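Lactococcal phage P2 ORF15 (Lactococcus phage p2, PDB 2WZP) is a distal tail (Dit) protein that probably forms a ring-shaped building block of the baseplate at the tip of the phage tail. Local coordinates at residues V54-P59 with K108-D113; E102-M107 with E144-N149. One frame throughout, in Å; residues are numbered along the deposited sequence.

Interaction 1: residues V54-P59 with K108-D113; sequences VRFYQP and KDFVND
Phe110, on the helix 100-115, points its ring at strand 54-57, the outermost of its sheet within this chain, where Val54 and Phe56 receive it in different ways. Val54 meets a face: its CG1 lies 3.7 Å from the centroid of the Phe110 ring and only 9° off the ring normal, a CH-pi contact. The CE1-CZ side of the Phe56 ring comes instead to the rim, CZ and CE1 each lying 3.6 Å from Phe110 CZ, with Phe56 CZ near the plane of the Phe110 ring. With the two planes at 83° and the centroids 5.7 Å apart, the rings meet obliquely. Phe110 CG, anti to the backbone N (chi1 -174°), aims the ring at the strand, and the second torsion turns one face to Val54 and an edge to Phe56. The residue types suit the place: valine is short enough to set one methyl, CG1, over the middle of the ring, while the longer phenylalanine spans the distance from the strand. Leu93 and Ile156 also touch Phe110, Trp47 meets it edge-to-face, and Phe56 stacks with Phe91. All three contacting residues are buried in a hydrophobic core where a helix packs across an antiparallel beta-sheet, here in the N-terminal domain of a Dit protein.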
loop_
_atom_site.group_PDB
_atom_site.type_symbol
_atom_site.label_atom_id
_atom_site.label_comp_id
_atom_site.label_asym_id
_atom_site.label_seq_id
_atom_site.Cartn_x
_atom_site.Cartn_y
_atom_site.Cartn_z
ATOM N N VAL M 54 1.987 -7.976 34.549
ATOM C CA VAL M 54 2.274 -6.851 33.670
ATOM C C VAL M 54 3.611 -7.235 33.017
ATOM O O VAL M 54 4.597 -7.442 33.736
ATOM C CB VAL M 54 2.368 -5.512 34.448
ATOM C CG1 VAL M 54 2.964 -4.416 33.574
ATOM C CG2 VAL M 54 1.007 -5.082 34.961
ATOM N N ARG M 55 3.635 -7.361 31.663
ATOM C CA ARG M 55 4.838 -7.735 30.901
ATOM C C ARG M 55 5.227 -6.773 29.787
ATOM O O ARG M 55 4.364 -6.122 29.189
ATOM C CB ARG M 55 4.682 -9.141 30.318
ATOM C CG ARG M 55 4.476 -10.194 31.377
ATOM C CD ARG M 55 4.476 -11.571 30.795
ATOM N NE ARG M 55 3.770 -12.483 31.686
ATOM C CZ ARG M 55 3.528 -13.754 31.402
ATOM N NH1 ARG M 55 3.954 -14.279 30.262
ATOM N NH2 ARG M 55 2.880 -14.517 32.268
ATOM N N PHE M 56 6.538 -6.733 29.481
ATOM C CA PHE M 56 7.128 -5.943 28.397
ATOM C C PHE M 56 7.600 -6.914 27.343
ATOM O O PHE M 56 8.232 -7.927 27.670
ATOM C CB PHE M 56 8.347 -5.148 28.873
ATOM C CG PHE M 56 8.138 -3.873 29.651
ATOM C CD1 PHE M 56 6.848 -3.409 29.946
ATOM C CD2 PHE M 56 9.226 -3.133 30.096
ATOM C CE1 PHE M 56 6.661 -2.247 30.691
ATOM C CE2 PHE M 56 9.038 -1.959 30.828
ATOM C CZ PHE M 56 7.757 -1.531 31.127
ATOM N N TYR M 57 7.314 -6.600 26.082
ATOM C CA TYR M 57 7.718 -7.384 24.926
ATOM C C TYR M 57 8.288 -6.444 23.894
ATOM O O TYR M 57 7.900 -5.281 23.827
ATOM C CB TYR M 57 6.500 -8.094 24.295
ATOM C CG TYR M 57 5.854 -9.143 25.173
ATOM C CD1 TYR M 57 6.322 -10.450 25.186
ATOM C CD2 TYR M 57 4.753 -8.837 25.972
ATOM C CE1 TYR M 57 5.739 -11.423 26.001
ATOM C CE2 TYR M 57 4.142 -9.811 26.774
ATOM C CZ TYR M 57 4.641 -11.106 26.784
ATOM O OH TYR M 57 4.061 -12.098 27.551
ATOM N N GLN M 58 9.193 -6.971 23.069
ATOM C CA GLN M 58 9.758 -6.314 21.898
ATOM C C GLN M 58 10.303 -4.898 22.080
ATOM O O GLN M 58 9.725 -3.954 21.525
ATOM C CB GLN M 58 8.751 -6.378 20.745
ATOM C CG GLN M 58 8.515 -7.789 20.212
ATOM C CD GLN M 58 7.172 -7.902 19.547
ATOM O OE1 GLN M 58 6.842 -7.160 18.611
ATOM N NE2 GLN M 58 6.358 -8.829 20.027
ATOM N N PRO M 59 11.442 -4.727 22.798
ATOM C CA PRO M 59 12.045 -3.381 22.900
ATOM C C PRO M 59 12.347 -2.859 21.502
ATOM O O PRO M 59 12.855 -3.608 20.658
ATOM C CB PRO M 59 13.349 -3.620 23.670
ATOM C CG PRO M 59 13.613 -5.086 23.549
ATOM C CD PRO M 59 12.277 -5.744 23.470
ATOM N N LYS M 108 -3.428 0.715 36.205
ATOM C CA LYS M 108 -3.453 1.854 37.123
ATOM C C LYS M 108 -2.270 1.815 38.091
ATOM O O LYS M 108 -1.587 2.829 38.252
ATOM C CB LYS M 108 -4.780 1.878 37.891
ATOM C CG LYS M 108 -5.048 3.172 38.626
ATOM C CD LYS M 108 -6.388 3.124 39.337
ATOM C CE LYS M 108 -6.535 4.241 40.351
ATOM N NZ LYS M 108 -5.572 4.112 41.485
ATOM N N ASP M 109 -1.998 0.653 38.709
ATOM C CA ASP M 109 -0.897 0.526 39.660
ATOM C C ASP M 109 0.460 0.612 39.016
ATOM O O ASP M 109 1.319 1.316 39.537
ATOM C CB ASP M 109 -1.024 -0.754 40.503
ATOM C CG ASP M 109 -2.192 -0.792 41.480
ATOM O OD1 ASP M 109 -2.934 0.238 41.586
ATOM O OD2 ASP M 109 -2.360 -1.824 42.145
ATOM N N PHE M 110 0.667 -0.076 37.886
ATOM C CA PHE M 110 1.942 -0.051 37.185
ATOM C C PHE M 110 2.334 1.343 36.733
ATOM O O PHE M 110 3.454 1.775 36.998
ATOM C CB PHE M 110 1.913 -0.998 35.991
ATOM C CG PHE M 110 3.245 -1.141 35.304
ATOM C CD1 PHE M 110 4.302 -1.783 35.934
ATOM C CD2 PHE M 110 3.442 -0.635 34.026
ATOM C CE1 PHE M 110 5.533 -1.908 35.307
ATOM C CE2 PHE M 110 4.676 -0.765 33.396
ATOM C CZ PHE M 110 5.709 -1.410 34.038
ATOM N N VAL M 111 1.422 2.040 36.044
ATOM C CA VAL M 111 1.671 3.371 35.496
ATOM C C VAL M 111 1.871 4.400 36.605
ATOM O O VAL M 111 2.854 5.154 36.549
ATOM C CB VAL M 111 0.641 3.792 34.408
ATOM C CG1 VAL M 111 0.915 5.200 33.892
ATOM C CG2 VAL M 111 0.621 2.791 33.254
ATOM N N ASN M 112 1.002 4.384 37.643
ATOM C CA ASN M 112 1.135 5.333 38.756
ATOM C C ASN M 112 2.333 5.077 39.616
ATOM O O ASN M 112 2.815 6.016 40.241
ATOM C CB ASN M 112 -0.144 5.510 39.571
ATOM C CG ASN M 112 -1.251 6.202 38.816
ATOM O OD1 ASN M 112 -1.152 7.355 38.398
ATOM N ND2 ASN M 112 -2.338 5.514 38.622
ATOM N N ASP M 113 2.852 3.841 39.621
ATOM C CA ASP M 113 4.074 3.501 40.343
ATOM C C ASP M 113 5.256 4.134 39.654
ATOM O O ASP M 113 6.148 4.623 40.335
ATOM C CB ASP M 113 4.268 1.985 40.425
ATOM C CG ASP M 113 3.556 1.310 41.577
ATOM O OD1 ASP M 113 2.817 2.011 42.325
ATOM O OD2 ASP M 113 3.683 0.080 41.701
#

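Interaction 2: residues E102-M107 with E144-N149; sequences ENYQLM and EGYGKN
Tyr104, Asn103 and Tyr146 bury the most surface where the helix 100-115 meets the loop between strands 130-140 and 153-163. The two tyrosines cross at about a right angle; each hydroxyl lies obliquely to the other ring, Tyr104 OH being 3.6 Å from Tyr146 OH. A water, rather than a direct bond, joins them: it is 2.8 Å from Tyr104 OH, in the plane of that ring, and 3.0 Å from Tyr146 OH. The same water donates to Glu144 OE2 over 2.9 Å, so three side chains share one bridging molecule. Tyrosine suits both places, since its ring packs while its hydroxyl reaches the water. Tyr146 is poorly ordered, although Phe152 meets its ring edge-to-face. Asn103, just before Tyr104, makes the direct bond, its ND2 donating to Asn149 O at 2.9 Å. Its CG, beside the backbone N (chi1 -77°), aims the amide at the loop. The acceptor lies nearly in the amide plane, but the donor stands well above the Asn149 carbonyl plane, and the N-H...O angle is a bent 138°. Asn103 OD1 is held by Thr95 OG1 and Gly97 N, which should fix the amide's orientation. In a second subunit, Arg31 forms a salt bridge with Glu144 OE1 and Tyr33 a hydrogen bond with OE2. Amide and water thus fasten a beta-hairpin connection to a helix, beside a subunit interface of the Dit assembly.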
loop_
_atom_site.group_PDB
_atom_site.type_symbol
_atom_site.label_atom_id
_atom_site.label_comp_id
_atom_site.label_asym_id
_atom_site.label_seq_id
_atom_site.Cartn_x
_atom_site.Cartn_y
_atom_site.Cartn_z
ATOM N N GLU M 102 -9.182 -6.807 37.720
ATOM C CA GLU M 102 -7.743 -7.037 37.888
ATOM C C GLU M 102 -6.894 -6.313 36.840
ATOM O O GLU M 102 -5.886 -5.723 37.204
ATOM C CB GLU M 102 -7.389 -8.523 37.943
ATOM C CG GLU M 102 -5.938 -8.726 38.336
ATOM C CD GLU M 102 -5.419 -10.127 38.572
ATOM O OE1 GLU M 102 -6.062 -11.109 38.135
ATOM O OE2 GLU M 102 -4.336 -10.230 39.190
ATOM N N ASN M 103 -7.318 -6.310 35.569
ATOM C CA ASN M 103 -6.593 -5.649 34.478
ATOM C C ASN M 103 -6.589 -4.132 34.567
ATOM O O ASN M 103 -5.578 -3.517 34.268
ATOM C CB ASN M 103 -7.045 -6.162 33.113
ATOM C CG ASN M 103 -6.464 -7.507 32.790
ATOM O OD1 ASN M 103 -5.244 -7.709 32.802
ATOM N ND2 ASN M 103 -7.322 -8.473 32.548
ATOM N N TYR M 104 -7.686 -3.533 35.019
ATOM C CA TYR M 104 -7.761 -2.091 35.241
ATOM C C TYR M 104 -6.832 -1.722 36.399
ATOM O O TYR M 104 -6.066 -0.765 36.277
ATOM C CB TYR M 104 -9.197 -1.678 35.564
ATOM C CG TYR M 104 -10.044 -1.392 34.341
ATOM C CD1 TYR M 104 -9.667 -0.417 33.420
ATOM C CD2 TYR M 104 -11.254 -2.044 34.139
ATOM C CE1 TYR M 104 -10.452 -0.133 32.307
ATOM C CE2 TYR M 104 -12.042 -1.779 33.019
ATOM C CZ TYR M 104 -11.642 -0.810 32.116
ATOM O OH TYR M 104 -12.420 -0.533 31.022
ATOM N N GLN M 105 -6.845 -2.534 37.477
ATOM C CA GLN M 105 -6.013 -2.371 38.663
ATOM C C GLN M 105 -4.520 -2.468 38.324
ATOM O O GLN M 105 -3.746 -1.617 38.768
ATOM C CB GLN M 105 -6.396 -3.397 39.737
ATOM C CG GLN M 105 -5.829 -3.075 41.119
ATOM C CD GLN M 105 -6.523 -1.888 41.715
ATOM O OE1 GLN M 105 -7.672 -1.979 42.122
ATOM N NE2 GLN M 105 -5.839 -0.753 41.790
ATOM N N LEU M 106 -4.123 -3.484 37.530
ATOM C CA LEU M 106 -2.736 -3.691 37.095
ATOM C C LEU M 106 -2.202 -2.508 36.285
ATOM O O LEU M 106 -1.109 -2.052 36.587
ATOM C CB LEU M 106 -2.597 -4.990 36.294
ATOM C CG LEU M 106 -2.731 -6.294 37.086
ATOM C CD1 LEU M 106 -3.047 -7.440 36.136
ATOM C CD2 LEU M 106 -1.489 -6.563 37.940
ATOM N N MET M 107 -2.972 -1.995 35.298
ATOM C CA MET M 107 -2.607 -0.837 34.500
ATOM C C MET M 107 -2.415 0.387 35.379
ATOM O O MET M 107 -1.379 1.032 35.300
ATOM C CB MET M 107 -3.690 -0.529 33.454
ATOM C CG MET M 107 -3.366 -1.055 32.074
ATOM S SD MET M 107 -1.795 -0.492 31.360
ATOM C CE MET M 107 -2.360 0.867 30.364
ATOM N N GLU M 144 -9.290 0.447 24.541
ATOM C CA GLU M 144 -10.329 -0.561 24.730
ATOM C C GLU M 144 -10.441 -1.340 23.416
ATOM O O GLU M 144 -11.080 -0.883 22.451
ATOM C CB GLU M 144 -11.687 0.088 25.039
ATOM C CG GLU M 144 -11.771 0.788 26.370
ATOM C CD GLU M 144 -12.992 1.664 26.502
ATOM O OE1 GLU M 144 -13.899 1.579 25.642
ATOM O OE2 GLU M 144 -13.042 2.437 27.482
ATOM N N GLY M 145 -9.824 -2.511 23.410
ATOM C CA GLY M 145 -9.802 -3.456 22.306
ATOM C C GLY M 145 -9.395 -4.779 22.908
ATOM O O GLY M 145 -8.479 -5.458 22.419
ATOM N N TYR M 146 -10.059 -5.103 24.032
ATOM C CA TYR M 146 -9.734 -6.211 24.910
ATOM C C TYR M 146 -9.841 -7.623 24.423
ATOM O O TYR M 146 -10.776 -8.012 23.712
ATOM C CB TYR M 146 -10.361 -6.051 26.306
ATOM C CG TYR M 146 -10.202 -4.676 26.924
ATOM C CD1 TYR M 146 -11.300 -3.989 27.435
ATOM C CD2 TYR M 146 -8.956 -4.058 26.993
ATOM C CE1 TYR M 146 -11.165 -2.721 27.999
ATOM C CE2 TYR M 146 -8.811 -2.784 27.533
ATOM C CZ TYR M 146 -9.917 -2.124 28.051
ATOM O OH TYR M 146 -9.792 -0.866 28.596
ATOM N N GLY M 147 -8.869 -8.392 24.880
ATOM C CA GLY M 147 -8.799 -9.825 24.686
ATOM C C GLY M 147 -9.554 -10.448 25.837
ATOM O O GLY M 147 -10.266 -9.736 26.563
ATOM N N LYS M 148 -9.391 -11.770 26.028
ATOM C CA LYS M 148 -10.084 -12.473 27.102
ATOM C C LYS M 148 -9.763 -11.874 28.468
ATOM O O LYS M 148 -8.601 -11.579 28.742
ATOM C CB LYS M 148 -9.928 -14.019 27.031
ATOM C CG LYS M 148 -8.526 -14.620 27.276
ATOM C CD LYS M 148 -8.575 -16.163 27.313
ATOM C CE LYS M 148 -7.688 -16.767 28.380
ATOM N NZ LYS M 148 -8.259 -18.040 28.878
ATOM N N ASN M 149 -10.820 -11.624 29.275
ATOM C CA ASN M 149 -10.798 -11.078 30.634
ATOM C C ASN M 149 -10.396 -9.611 30.732
ATOM O O ASN M 149 -10.082 -9.149 31.819
ATOM C CB ASN M 149 -10.024 -11.966 31.621
ATOM C CG ASN M 149 -10.144 -13.448 31.386
ATOM O OD1 ASN M 149 -11.195 -14.078 31.592
ATOM N ND2 ASN M 149 -9.099 -14.012 30.800
HETATM O O HOH W 1 -11.201 1.608 29.591
#

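How the interactions relate
From the N terminus, strand 54-57 comes first, the outermost strand, within this chain, of the antiparallel sheet of the N-terminal domain; strand 89-95 then pairs beside it before the chain enters helix 100-115. Interaction 1 closes the loop from that edge strand to the later part of the helix. Interaction 2 starts from the earlier part of the same helix and reaches forward to the connection between strands 130-140 and 153-163, so the two loops cross. Their centres are 12 Å apart, and they touch where Val54 CG2 packs 3.8 Å from Leu106 CB. One helix is thereby tied to the sheet and to a hairpin loop, and the helix segments of both interactions also adjoin a second subunit.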